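Local coordinates for protein PlyP35 (PDB 6S3Y) that probably anchors a Listeria phage endolysin to the bacterial cell wall through paired SH3-like binding modules, at residues Ile10-Tyr15 / Asn83-Phe87; Phe22-Ser27 / Arg133-Asp137; Gly97-Asn101 / Arg125-Phe129. All blocks are in the same frame, centred on the assembly; numbering follows the deposited sequence.

Interaction 1: Ile10-Tyr15 / Asn83-Phe87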
ATOM      1  N   ILE A  10       1.275   1.895  10.848  1.00 17.55           N
ATOM      2  CA  ILE A  10       1.106   1.869   9.374  1.00 17.96           C
ATOM      3  C   ILE A  10       2.009   2.983   8.808  1.00 18.52           C
ATOM      4  O   ILE A  10       2.010   4.108   9.363  1.00 17.57           O
ATOM      5  CB  ILE A  10      -0.377   1.981   8.985  1.00 20.77           C
ATOM      6  CG1 ILE A  10      -1.044   0.600   8.936  1.00 25.37           C
ATOM      7  CG2 ILE A  10      -0.549   2.693   7.639  1.00 18.83           C
ATOM      8  CD1 ILE A  10      -0.867  -0.227  10.180  1.00 28.69           C
ATOM      9  N   LYS A  11       2.756   2.670   7.757  1.00 18.45           N
ATOM     10  CA  LYS A  11       3.780   3.594   7.188  1.00 18.69           C
ATOM     11  C   LYS A  11       3.126   4.866   6.646  1.00 18.52           C
ATOM     12  O   LYS A  11       1.920   4.850   6.284  1.00 16.99           O
ATOM     13  CB  LYS A  11       4.602   2.922   6.093  1.00 19.13           C
ATOM     14  CG  LYS A  11       5.503   1.801   6.578  1.00 20.00           C
ATOM     15  CD  LYS A  11       6.231   1.127   5.404  1.00 21.45           C
ATOM     16  CE  LYS A  11       7.252   0.131   5.886  1.00 23.13           C
ATOM     17  NZ  LYS A  11       7.807  -0.670   4.784  1.00 25.35           N
ATOM     18  N   ASP A  12       3.941   5.909   6.523  1.00 19.39           N
ATOM     19  CA  ASP A  12       3.544   7.238   5.996  1.00 19.06           C
ATOM     20  C   ASP A  12       3.761   7.272   4.480  1.00 18.60           C
ATOM     21  O   ASP A  12       4.150   8.360   3.953  1.00 18.88           O
ATOM     22  CB  ASP A  12       4.383   8.324   6.696  1.00 22.46           C
ATOM     23  CG  ASP A  12       3.815   9.722   6.499  1.00 21.41           C
ATOM     24  OD1 ASP A  12       2.570   9.870   6.573  1.00 21.57           O
ATOM     25  OD2 ASP A  12       4.622  10.607   6.222  1.00 30.03           O
ATOM     26  N   VAL A  13       3.492   6.161   3.776  1.00 17.08           N
ATOM     27  CA  VAL A  13       3.836   6.014   2.320  1.00 18.06           C
ATOM     28  C   VAL A  13       2.638   5.492   1.513  1.00 17.79           C
ATOM     29  O   VAL A  13       1.696   4.866   2.105  1.00 18.64           O
ATOM     30  CB  VAL A  13       5.049   5.092   2.127  1.00 18.47           C
ATOM     31  CG1 VAL A  13       6.249   5.572   2.946  1.00 20.14           C
ATOM     32  CG2 VAL A  13       4.711   3.632   2.453  1.00 17.48           C
ATOM     33  N   GLY A  14       2.672   5.763   0.209  1.00 18.31           N
ATOM     34  CA  GLY A  14       1.923   5.024  -0.833  1.00 18.85           C
ATOM     35  C   GLY A  14       2.814   3.982  -1.473  1.00 19.00           C
ATOM     36  O   GLY A  14       4.049   4.164  -1.519  1.00 19.23           O
ATOM     37  N   TYR A  15       2.216   2.916  -2.002  1.00 17.50           N
ATOM     38  CA  TYR A  15       2.951   1.708  -2.435  1.00 17.44           C
ATOM     39  C   TYR A  15       2.987   1.679  -3.966  1.00 18.29           C
ATOM     40  O   TYR A  15       1.947   1.455  -4.587  1.00 18.21           O
ATOM     41  CB  TYR A  15       2.306   0.480  -1.781  1.00 17.98           C
ATOM     42  CG  TYR A  15       2.352   0.583  -0.286  1.00 16.96           C
ATOM     43  CD1 TYR A  15       3.484   0.216   0.421  1.00 16.16           C
ATOM     44  CD2 TYR A  15       1.293   1.145   0.405  1.00 16.60           C
ATOM     45  CE1 TYR A  15       3.540   0.376   1.792  1.00 17.19           C
ATOM     46  CE2 TYR A  15       1.342   1.305   1.786  1.00 17.69           C
ATOM     47  CZ  TYR A  15       2.472   0.918   2.476  1.00 15.83           C
ATOM     48  OH  TYR A  15       2.547   1.096   3.830  1.00 16.84           O
ATOM     49  N   ASN A  83      -1.131  10.164  -1.682  1.00 18.75           N
ATOM     50  CA  ASN A  83      -1.965  10.061  -0.455  1.00 18.59           C
ATOM     51  C   ASN A  83      -1.636   8.735   0.232  1.00 19.38           C
ATOM     52  O   ASN A  83      -2.113   7.680  -0.229  1.00 19.42           O
ATOM     53  CB  ASN A  83      -3.442  10.210  -0.825  1.00 20.23           C
ATOM     54  CG  ASN A  83      -4.356  10.041   0.360  1.00 22.42           C
ATOM     55  OD1 ASN A  83      -4.292  10.816   1.293  1.00 23.69           O
ATOM     56  ND2 ASN A  83      -5.189   9.018   0.351  1.00 20.37           N
ATOM     57  N   ALA A  84      -0.803   8.776   1.247  1.00 18.35           N
ATOM     58  CA  ALA A  84      -0.332   7.594   1.990  1.00 18.73           C
ATOM     59  C   ALA A  84      -1.490   6.964   2.782  1.00 19.27           C
ATOM     60  O   ALA A  84      -2.161   7.674   3.498  1.00 19.51           O
ATOM     61  CB  ALA A  84       0.843   7.952   2.865  1.00 20.18           C
ATOM     62  N   HIS A  85      -1.639   5.653   2.665  1.00 17.17           N
ATOM     63  CA  HIS A  85      -2.535   4.806   3.513  1.00 17.85           C
ATOM     64  C   HIS A  85      -2.215   3.353   3.205  1.00 17.21           C
ATOM     65  O   HIS A  85      -1.511   3.085   2.203  1.00 17.07           O
ATOM     66  CB  HIS A  85      -4.023   5.126   3.305  1.00 19.01           C
ATOM     67  CG  HIS A  85      -4.647   4.496   2.103  1.00 20.06           C
ATOM     68  ND1 HIS A  85      -4.939   5.227   0.962  1.00 22.20           N
ATOM     69  CD2 HIS A  85      -5.026   3.214   1.834  1.00 20.36           C
ATOM     70  CE1 HIS A  85      -5.508   4.442   0.066  1.00 21.48           C
ATOM     71  NE2 HIS A  85      -5.556   3.210   0.571  1.00 22.55           N
ATOM     72  N   ALA A  86      -2.670   2.448   4.047  1.00 15.87           N
ATOM     73  CA  ALA A  86      -2.478   1.001   3.839  1.00 14.35           C
ATOM     74  C   ALA A  86      -3.851   0.334   3.794  1.00 14.54           C
ATOM     75  O   ALA A  86      -4.900   1.047   3.772  1.00 15.82           O
ATOM     76  CB  ALA A  86      -1.582   0.466   4.922  1.00 14.12           C
ATOM     77  N   PHE A  87      -3.874  -0.989   3.807  1.00 15.25           N
ATOM     78  CA  PHE A  87      -5.102  -1.802   3.783  1.00 15.90           C
ATOM     79  C   PHE A  87      -4.895  -2.989   4.712  1.00 15.55           C
ATOM     80  O   PHE A  87      -3.727  -3.417   4.880  1.00 14.65           O
ATOM     81  CB  PHE A  87      -5.397  -2.335   2.389  1.00 16.84           C
ATOM     82  CG  PHE A  87      -6.032  -1.372   1.420  1.00 16.28           C
ATOM     83  CD1 PHE A  87      -7.214  -0.729   1.729  1.00 16.33           C
ATOM     84  CD2 PHE A  87      -5.468  -1.165   0.170  1.00 16.98           C
ATOM     85  CE1 PHE A  87      -7.820   0.111   0.815  1.00 16.20           C
ATOM     86  CE2 PHE A  87      -6.085  -0.326  -0.748  1.00 17.13           C
ATOM     87  CZ  PHE A  87      -7.253   0.323  -0.427  1.00 17.47           C
TER
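A84 and A86 turn their methyl groups toward segment 10-15, A84 at D12 and V13, A86 at I10, where strands 6-17 and 78-89, from two different antiparallel sheets, face each other in the core of a domain built from two SH3-like modules. The short pieces 13-15 and 85-87 cross at 50°, with their axes 6.7 Å apart, so they pack instead of pairing as neighbours in one sheet. The methyl of A84 lies over the face of the peptide between D12 and V13, CB reaching D12 C at 3.4 Å. Further along, A86 CB meets the CG2 branch of I10 at 3.7 Å, an apolar contact between two buried side chains. Y15 comes up beside the H85-A86 backbone. With CG beside its backbone N (chi1 -60°), its ring runs back along its own segment toward K11 and presents an edge to the second strand. H85 O lies near the plane of that ring, 3.4 Å from CE2. The other side chains near this ring include those of M135 and Y134. Polar contact between the segments is slight: H85 N donates a weak, strongly bent bond to V13 O, 3.5 Å long with an angle of 122° at the hydrogen.

Interaction 2: Phe22-Ser27 / Arg133-Asp137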
ATOM      1  N   PHE A  22      -1.335  -6.261  -4.513  1.00 17.28           N
ATOM      2  CA  PHE A  22      -0.714  -6.127  -3.182  1.00 17.37           C
ATOM      3  C   PHE A  22      -0.019  -7.415  -2.757  1.00 17.51           C
ATOM      4  O   PHE A  22       0.934  -7.323  -1.969  1.00 17.01           O
ATOM      5  CB  PHE A  22      -1.783  -5.658  -2.214  1.00 18.50           C
ATOM      6  CG  PHE A  22      -2.198  -4.233  -2.439  1.00 16.69           C
ATOM      7  CD1 PHE A  22      -1.317  -3.186  -2.181  1.00 16.05           C
ATOM      8  CD2 PHE A  22      -3.450  -3.942  -2.922  1.00 17.56           C
ATOM      9  CE1 PHE A  22      -1.717  -1.882  -2.368  1.00 16.03           C
ATOM     10  CE2 PHE A  22      -3.848  -2.637  -3.109  1.00 16.08           C
ATOM     11  CZ  PHE A  22      -2.983  -1.611  -2.816  1.00 16.63           C
ATOM     12  N   LEU A  23      -0.463  -8.566  -3.243  1.00 19.32           N
ATOM     13  CA  LEU A  23       0.130  -9.897  -2.909  1.00 20.38           C
ATOM     14  C   LEU A  23       1.221 -10.221  -3.937  1.00 20.47           C
ATOM     15  O   LEU A  23       0.964 -10.012  -5.148  1.00 19.77           O
ATOM     16  CB  LEU A  23      -0.987 -10.951  -2.941  1.00 23.95           C
ATOM     17  CG  LEU A  23      -0.559 -12.409  -2.732  1.00 27.21           C
ATOM     18  CD1 LEU A  23      -0.125 -12.666  -1.329  1.00 25.61           C
ATOM     19  CD2 LEU A  23      -1.657 -13.402  -3.117  1.00 30.18           C
ATOM     20  N   ASN A  24       2.368 -10.745  -3.481  1.00 18.94           N
ATOM     21  CA  ASN A  24       3.460 -11.274  -4.335  1.00 19.23           C
ATOM     22  C   ASN A  24       4.000 -10.146  -5.222  1.00 21.30           C
ATOM     23  O   ASN A  24       4.270 -10.407  -6.403  1.00 20.90           O
ATOM     24  CB  ASN A  24       3.020 -12.475  -5.204  1.00 21.90           C
ATOM     25  CG  ASN A  24       2.638 -13.679  -4.370  1.00 25.38           C
ATOM     26  OD1 ASN A  24       3.260 -13.940  -3.343  1.00 25.40           O
ATOM     27  ND2 ASN A  24       1.599 -14.380  -4.788  1.00 25.32           N
ATOM     28  N   SER A  25       4.099  -8.934  -4.697  1.00 21.31           N
ATOM     29  CA  SER A  25       4.672  -7.762  -5.400  1.00 21.00           C
ATOM     30  C   SER A  25       5.752  -7.136  -4.517  1.00 20.86           C
ATOM     31  O   SER A  25       5.682  -7.255  -3.308  1.00 22.74           O
ATOM     32  CB  SER A  25       3.608  -6.770  -5.803  1.00 19.69           C
ATOM     33  OG  SER A  25       2.972  -6.195  -4.662  1.00 17.95           O
ATOM     34  N   LYS A  26       6.738  -6.524  -5.148  1.00 25.50           N
ATOM     35  CA  LYS A  26       7.842  -5.785  -4.482  1.00 26.60           C
ATOM     36  C   LYS A  26       7.588  -4.299  -4.678  1.00 22.14           C
ATOM     37  O   LYS A  26       7.042  -3.925  -5.716  1.00 20.75           O
ATOM     38  CB  LYS A  26       9.194  -6.180  -5.084  1.00 31.98           C
ATOM     39  CG  LYS A  26       9.643  -7.585  -4.723  1.00 41.60           C
ATOM     40  CD  LYS A  26      10.709  -8.129  -5.614  1.00 49.47           C
ATOM     41  CE  LYS A  26      11.269  -9.418  -5.052  1.00 52.59           C
ATOM     42  NZ  LYS A  26      12.457  -9.845  -5.825  1.00 57.77           N
ATOM     43  N   SER A  27       8.002  -3.484  -3.720  1.00 22.71           N
ATOM     44  CA  SER A  27       7.898  -2.012  -3.810  1.00 23.91           C
ATOM     45  C   SER A  27       9.006  -1.498  -4.735  1.00 23.27           C
ATOM     46  O   SER A  27      10.175  -1.723  -4.455  1.00 22.91           O
ATOM     47  CB  SER A  27       7.952  -1.380  -2.450  1.00 24.36           C
ATOM     48  OG  SER A  27       6.786  -1.730  -1.710  1.00 21.98           O
ATOM     49  N   ARG A 133       3.681  -7.530   5.767  1.00 18.54           N
ATOM     50  CA  ARG A 133       4.806  -6.928   6.517  1.00 19.39           C
ATOM     51  C   ARG A 133       5.164  -5.547   5.975  1.00 18.94           C
ATOM     52  O   ARG A 133       5.487  -4.650   6.794  1.00 18.87           O
ATOM     53  CB  ARG A 133       6.038  -7.854   6.455  1.00 21.54           C
ATOM     54  CG  ARG A 133       7.206  -7.391   7.303  1.00 21.67           C
ATOM     55  CD  ARG A 133       6.861  -7.233   8.775  1.00 24.01           C
ATOM     56  NE  ARG A 133       7.961  -6.660   9.539  1.00 26.49           N
ATOM     57  CZ  ARG A 133       8.242  -5.364   9.580  1.00 24.47           C
ATOM     58  NH1 ARG A 133       7.481  -4.472   8.966  1.00 23.37           N
ATOM     59  NH2 ARG A 133       9.303  -4.976  10.256  1.00 24.54           N
ATOM     60  N   TYR A 134       5.094  -5.352   4.660  1.00 18.06           N
ATOM     61  CA  TYR A 134       5.659  -4.149   3.990  1.00 19.22           C
ATOM     62  C   TYR A 134       4.808  -2.911   4.254  1.00 17.68           C
ATOM     63  O   TYR A 134       5.238  -1.822   3.909  1.00 18.88           O
ATOM     64  CB  TYR A 134       5.903  -4.392   2.483  1.00 17.20           C
ATOM     65  CG  TYR A 134       4.683  -4.526   1.616  1.00 17.15           C
ATOM     66  CD1 TYR A 134       4.044  -3.414   1.105  1.00 17.89           C
ATOM     67  CD2 TYR A 134       4.213  -5.771   1.212  1.00 16.24           C
ATOM     68  CE1 TYR A 134       2.935  -3.523   0.280  1.00 16.58           C
ATOM     69  CE2 TYR A 134       3.115  -5.891   0.376  1.00 17.42           C
ATOM     70  CZ  TYR A 134       2.459  -4.770  -0.072  1.00 17.38           C
ATOM     71  OH  TYR A 134       1.387  -4.891  -0.915  1.00 17.49           O
HETATM   72  N   MSE A 135       3.639  -3.047   4.886  1.00 15.68           N
HETATM   73  CA  MSE A 135       2.776  -1.882   5.072  1.00 15.15           C
HETATM   74  C   MSE A 135       2.920  -1.252   6.461  1.00 16.29           C
HETATM   75  O   MSE A 135       2.241  -0.255   6.734  1.00 16.19           O
HETATM   76  CB  MSE A 135       1.312  -2.230   4.808  1.00 14.88           C
HETATM   77  CG  MSE A 135       1.048  -2.554   3.358  1.00 13.72           C
HETATM   78 SE   MSE A 135      -0.831  -2.819   2.978  0.82 12.49          SE
HETATM   79  CE  MSE A 135      -0.917  -2.220   1.176  1.00 17.07           C
ATOM     80  N   PHE A 136       3.800  -1.785   7.308  1.00 14.84           N
ATOM     81  CA  PHE A 136       3.919  -1.231   8.652  1.00 17.41           C
ATOM     82  C   PHE A 136       5.373  -1.299   9.159  1.00 16.63           C
ATOM     83  O   PHE A 136       6.208  -2.070   8.635  1.00 15.09           O
ATOM     84  CB  PHE A 136       2.983  -1.959   9.633  1.00 15.95           C
ATOM     85  CG  PHE A 136       3.266  -3.425   9.858  1.00 16.59           C
ATOM     86  CD1 PHE A 136       4.224  -3.838  10.768  1.00 15.73           C
ATOM     87  CD2 PHE A 136       2.537  -4.399   9.187  1.00 15.97           C
ATOM     88  CE1 PHE A 136       4.454  -5.195  10.989  1.00 18.49           C
ATOM     89  CE2 PHE A 136       2.773  -5.751   9.413  1.00 17.47           C
ATOM     90  CZ  PHE A 136       3.731  -6.162  10.301  1.00 17.38           C
ATOM     91  N   ASP A 137       5.639  -0.516  10.205  1.00 18.96           N
ATOM     92  CA  ASP A 137       6.901  -0.566  10.989  1.00 19.58           C
ATOM     93  C   ASP A 137       6.617  -1.116  12.397  1.00 18.97           C
ATOM     94  O   ASP A 137       5.496  -0.974  12.898  1.00 20.59           O
ATOM     95  CB  ASP A 137       7.548   0.814  11.038  1.00 19.98           C
ATOM     96  CG  ASP A 137       8.169   1.251   9.715  1.00 23.57           C
ATOM     97  OD1 ASP A 137       8.763   0.375   8.998  1.00 24.95           O
ATOM     98  OD2 ASP A 137       8.052   2.443   9.412  1.00 21.76           O
TER
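The backbones of S27 and Y134 come no closer than 8.4 Å between their CA atoms, the irregular 22-27 loop standing off from a 3-10 turn at 133-135 that runs into strand 136-137, so side chains must bridge the gap. A 3-10 turn ahead of the last strand is a familiar element of SH3 folds, and the loop between strands 6-17 and 27-32 occupies a place consistent with the RT loop. Y134 spans the distance. Its CG sits between the backbone N and the carbonyl carbon (chi1 70°), which sends the ring outward from the turn to the loop. The hydroxyl OH then donates to the backbone O of F22 at 2.7 Å, in the carbonyl plane and on a lone pair, with a C=O...O angle of 116°. The same hydroxyl lies at the edge of the F22 ring, near its plane, and 3.4 Å from CD1. The two side chains cross at about a right angle. S25 and S27 lie on one side of the Y134 ring without bonding to it: S25 OG is held by Q21 and Q17, S27 OG by Q17 and Q30. W46 and W89 also meet the F22 ring. M135, a selenomethionine here, adds an apolar touch beside the hydroxyl: its chain bends at the last torsion, bringing CE to 3.5 Å from F22 CD1.

Interaction 3: Gly97-Asn101 / Arg125-Phe129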
ATOM      1  N   GLY A  97     -12.917  -8.514  -1.674  1.00 29.32           N
ATOM      2  CA  GLY A  97     -13.593  -9.040  -0.477  1.00 29.54           C
ATOM      3  C   GLY A  97     -13.857  -7.900   0.488  1.00 26.40           C
ATOM      4  O   GLY A  97     -14.145  -6.771   0.034  1.00 27.03           O
ATOM      5  N   ASP A  98     -13.745  -8.151   1.780  1.00 29.47           N
ATOM      6  CA  ASP A  98     -13.914  -7.114   2.819  1.00 25.98           C
ATOM      7  C   ASP A  98     -12.501  -6.592   3.142  1.00 24.08           C
ATOM      8  O   ASP A  98     -11.632  -7.378   3.563  1.00 24.26           O
ATOM      9  CB  ASP A  98     -14.679  -7.715   3.993  1.00 28.28           C
ATOM     10  CG  ASP A  98     -15.306  -6.698   4.929  1.00 32.51           C
ATOM     11  OD1 ASP A  98     -15.228  -5.503   4.633  1.00 34.84           O
ATOM     12  OD2 ASP A  98     -15.831  -7.120   5.964  1.00 37.10           O
ATOM     13  N   PHE A  99     -12.257  -5.308   2.869  1.00 22.03           N
ATOM     14  CA  PHE A  99     -10.954  -4.679   3.165  1.00 22.03           C
ATOM     15  C   PHE A  99     -11.224  -3.339   3.838  1.00 20.98           C
ATOM     16  O   PHE A  99     -12.275  -2.737   3.584  1.00 21.47           O
ATOM     17  CB  PHE A  99     -10.100  -4.596   1.899  1.00 24.24           C
ATOM     18  CG  PHE A  99     -10.655  -3.727   0.799  1.00 26.53           C
ATOM     19  CD1 PHE A  99     -10.438  -2.351   0.802  1.00 27.69           C
ATOM     20  CD2 PHE A  99     -11.408  -4.259  -0.231  1.00 28.62           C
ATOM     21  CE1 PHE A  99     -10.912  -1.561  -0.242  1.00 29.52           C
ATOM     22  CE2 PHE A  99     -11.922  -3.464  -1.244  1.00 30.57           C
ATOM     23  CZ  PHE A  99     -11.647  -2.116  -1.264  1.00 29.49           C
ATOM     24  N   ILE A 100     -10.278  -2.918   4.667  1.00 17.70           N
ATOM     25  CA  ILE A 100     -10.352  -1.651   5.453  1.00 19.19           C
ATOM     26  C   ILE A 100      -9.155  -0.784   5.056  1.00 16.95           C
ATOM     27  O   ILE A 100      -8.026  -1.286   5.076  1.00 16.38           O
ATOM     28  CB  ILE A 100     -10.377  -1.961   6.958  1.00 19.01           C
ATOM     29  CG1 ILE A 100     -11.560  -2.885   7.325  1.00 20.31           C
ATOM     30  CG2 ILE A 100     -10.380  -0.677   7.759  1.00 21.23           C
ATOM     31  CD1 ILE A 100     -11.484  -3.440   8.745  1.00 19.98           C
ATOM     32  N   ASN A 101      -9.436   0.474   4.723  1.00 16.39           N
ATOM     33  CA  ASN A 101      -8.438   1.547   4.511  1.00 18.36           C
ATOM     34  C   ASN A 101      -7.860   1.902   5.888  1.00 18.43           C
ATOM     35  O   ASN A 101      -8.633   2.392   6.725  1.00 18.14           O
ATOM     36  CB  ASN A 101      -9.075   2.741   3.794  1.00 17.69           C
ATOM     37  CG  ASN A 101      -8.079   3.852   3.518  1.00 18.51           C
ATOM     38  OD1 ASN A 101      -7.313   4.207   4.405  1.00 19.71           O
ATOM     39  ND2 ASN A 101      -8.073   4.411   2.308  1.00 19.46           N
ATOM     40  N   ARG A 125     -15.671  -5.686  14.973  1.00 41.54           N
ATOM     41  CA  ARG A 125     -15.896  -6.732  13.928  1.00 43.21           C
ATOM     42  C   ARG A 125     -15.762  -8.083  14.646  1.00 41.35           C
ATOM     43  O   ARG A 125     -15.243  -8.093  15.784  1.00 44.50           O
ATOM     44  CB  ARG A 125     -14.850  -6.611  12.811  1.00 45.45           C
ATOM     45  CG  ARG A 125     -14.594  -5.192  12.355  1.00 45.86           C
ATOM     46  CD  ARG A 125     -15.772  -4.658  11.603  1.00 44.42           C
ATOM     47  NE  ARG A 125     -16.127  -5.532  10.510  1.00 49.60           N
ATOM     48  CZ  ARG A 125     -15.869  -5.301   9.217  1.00 46.20           C
ATOM     49  NH1 ARG A 125     -15.177  -4.223   8.822  1.00 44.19           N
ATOM     50  NH2 ARG A 125     -16.311  -6.185   8.329  1.00 36.45           N
ATOM     51  N   LYS A 126     -16.263  -9.168  14.097  1.00 40.93           N
ATOM     52  CA  LYS A 126     -16.058 -10.505  14.722  1.00 41.56           C
ATOM     53  C   LYS A 126     -15.191 -11.319  13.759  1.00 36.00           C
ATOM     54  O   LYS A 126     -15.431 -12.527  13.549  1.00 33.92           O
ATOM     55  CB  LYS A 126     -17.407 -11.137  15.059  1.00 47.22           C
ATOM     56  CG  LYS A 126     -18.381 -11.166  13.895  1.00 52.37           C
ATOM     57  CD  LYS A 126     -19.790 -11.555  14.291  1.00 54.49           C
ATOM     58  CE  LYS A 126     -20.801 -11.122  13.249  1.00 58.56           C
ATOM     59  NZ  LYS A 126     -22.103 -11.785  13.460  1.00 69.22           N
ATOM     60  N   LYS A 127     -14.175 -10.685  13.209  1.00 35.10           N
ATOM     61  CA  LYS A 127     -13.360 -11.278  12.133  1.00 31.81           C
ATOM     62  C   LYS A 127     -11.917 -10.828  12.192  1.00 27.80           C
ATOM     63  O   LYS A 127     -11.715  -9.678  12.589  1.00 30.39           O
ATOM     64  CB  LYS A 127     -13.839 -10.651  10.845  1.00 33.59           C
ATOM     65  CG  LYS A 127     -14.256 -11.678   9.837  1.00 31.48           C
ATOM     66  CD  LYS A 127     -14.646 -11.272   8.457  1.00 31.04           C
ATOM     67  CE  LYS A 127     -15.166  -9.893   8.124  1.00 31.43           C
ATOM     68  NZ  LYS A 127     -15.526  -9.961   6.689  1.00 32.86           N
ATOM     69  N   THR A 128     -11.036 -11.686  11.704  1.00 23.46           N
ATOM     70  CA  THR A 128      -9.596 -11.410  11.557  1.00 25.09           C
ATOM     71  C   THR A 128      -9.388 -10.717  10.204  1.00 20.61           C
ATOM     72  O   THR A 128      -9.915 -11.238   9.192  1.00 18.49           O
ATOM     73  CB  THR A 128      -8.779 -12.704  11.633  1.00 26.31           C
ATOM     74  OG1 THR A 128      -9.186 -13.383  12.818  1.00 29.18           O
ATOM     75  CG2 THR A 128      -7.292 -12.423  11.661  1.00 27.36           C
ATOM     76  N   PHE A 129      -8.653  -9.610  10.186  1.00 18.25           N
ATOM     77  CA  PHE A 129      -8.116  -9.034   8.934  1.00 17.11           C
ATOM     78  C   PHE A 129      -6.608  -9.302   8.893  1.00 16.96           C
ATOM     79  O   PHE A 129      -6.006  -9.665   9.924  1.00 15.20           O
ATOM     80  CB  PHE A 129      -8.493  -7.559   8.823  1.00 17.11           C
ATOM     81  CG  PHE A 129      -9.951  -7.325   8.560  1.00 17.79           C
ATOM     82  CD1 PHE A 129     -10.892  -7.497   9.572  1.00 18.66           C
ATOM     83  CD2 PHE A 129     -10.406  -6.972   7.285  1.00 19.80           C
ATOM     84  CE1 PHE A 129     -12.240  -7.323   9.314  1.00 18.78           C
ATOM     85  CE2 PHE A 129     -11.754  -6.754   7.043  1.00 20.28           C
ATOM     86  CZ  PHE A 129     -12.661  -6.950   8.057  1.00 19.39           C
TER
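D98 OD2 accepts from both R125 and K127, making this one carboxylate oxygen the centre of a salt-bridge network at the surface. R125 NH2 approaches on the syn side, 17° out of the carboxylate plane, at 2.6 Å from OD2; the bond is bent, with 135° at the hydrogen. K127 NZ takes the anti lone pair of the same OD2, at 2.9 Å. The two donors thus use different sides of the oxygen, and two cationic groups should help keep D98 ionised. K127 NZ is satisfied a second time by a salt bridge to D90, so the lysine joins two acidic residues. D90 also bonds the backbone of D98. The carboxylate is set with CG opposite the backbone N, while R125 curls through two bends to reach it. These charges tie the start of strand 99-103 to the turn leading into strand 128-132, in the part of the chain that matches the second SH3-clan cell wall binding family, joining the sheet of strand 99-103 to the hairpin of strands 117-121 and 128-132; each segment has its own strand partner, I100 bonding through the backbone to C88 and F129 to L120. Beneath the charges lies F129. I100 CD1 stands over one face of its ring in a CH-pi contact, 3.7 Å from the centroid and 11° off the normal. The rim of the ring points at a face of the R125 guanidinium, with F129 CZ 3.5 Å above the guanidinium plane, offset toward its rim. The backbone O of D98 approaches F129 obliquely, 3.5 Å from CE2.

Overall arrangement
Interactions 1 and 2 have centres about 10 Å apart and are joined by strand 6-17, which pairs with strand 136-137: K11 N lies 3.1 Å from M135 O, and K11 NZ lies 2.9 Å from Y134 O, both probable hydrogen bonds. Interaction 3 is more peripheral, its centre about 17 Å from that of interaction 1 and about 18 Å from that of interaction 2. It reaches interaction 1 through neighbouring strands 78-89 and 99-103, where F87 CE1 packs 3.6 Å from F99 CD1. Interactions 2 and 3 are linked by chain continuity through strand 128-132. Interactions 1 and 2 each connect the two sequence repeats, whereas both segments of interaction 3 belong to the second.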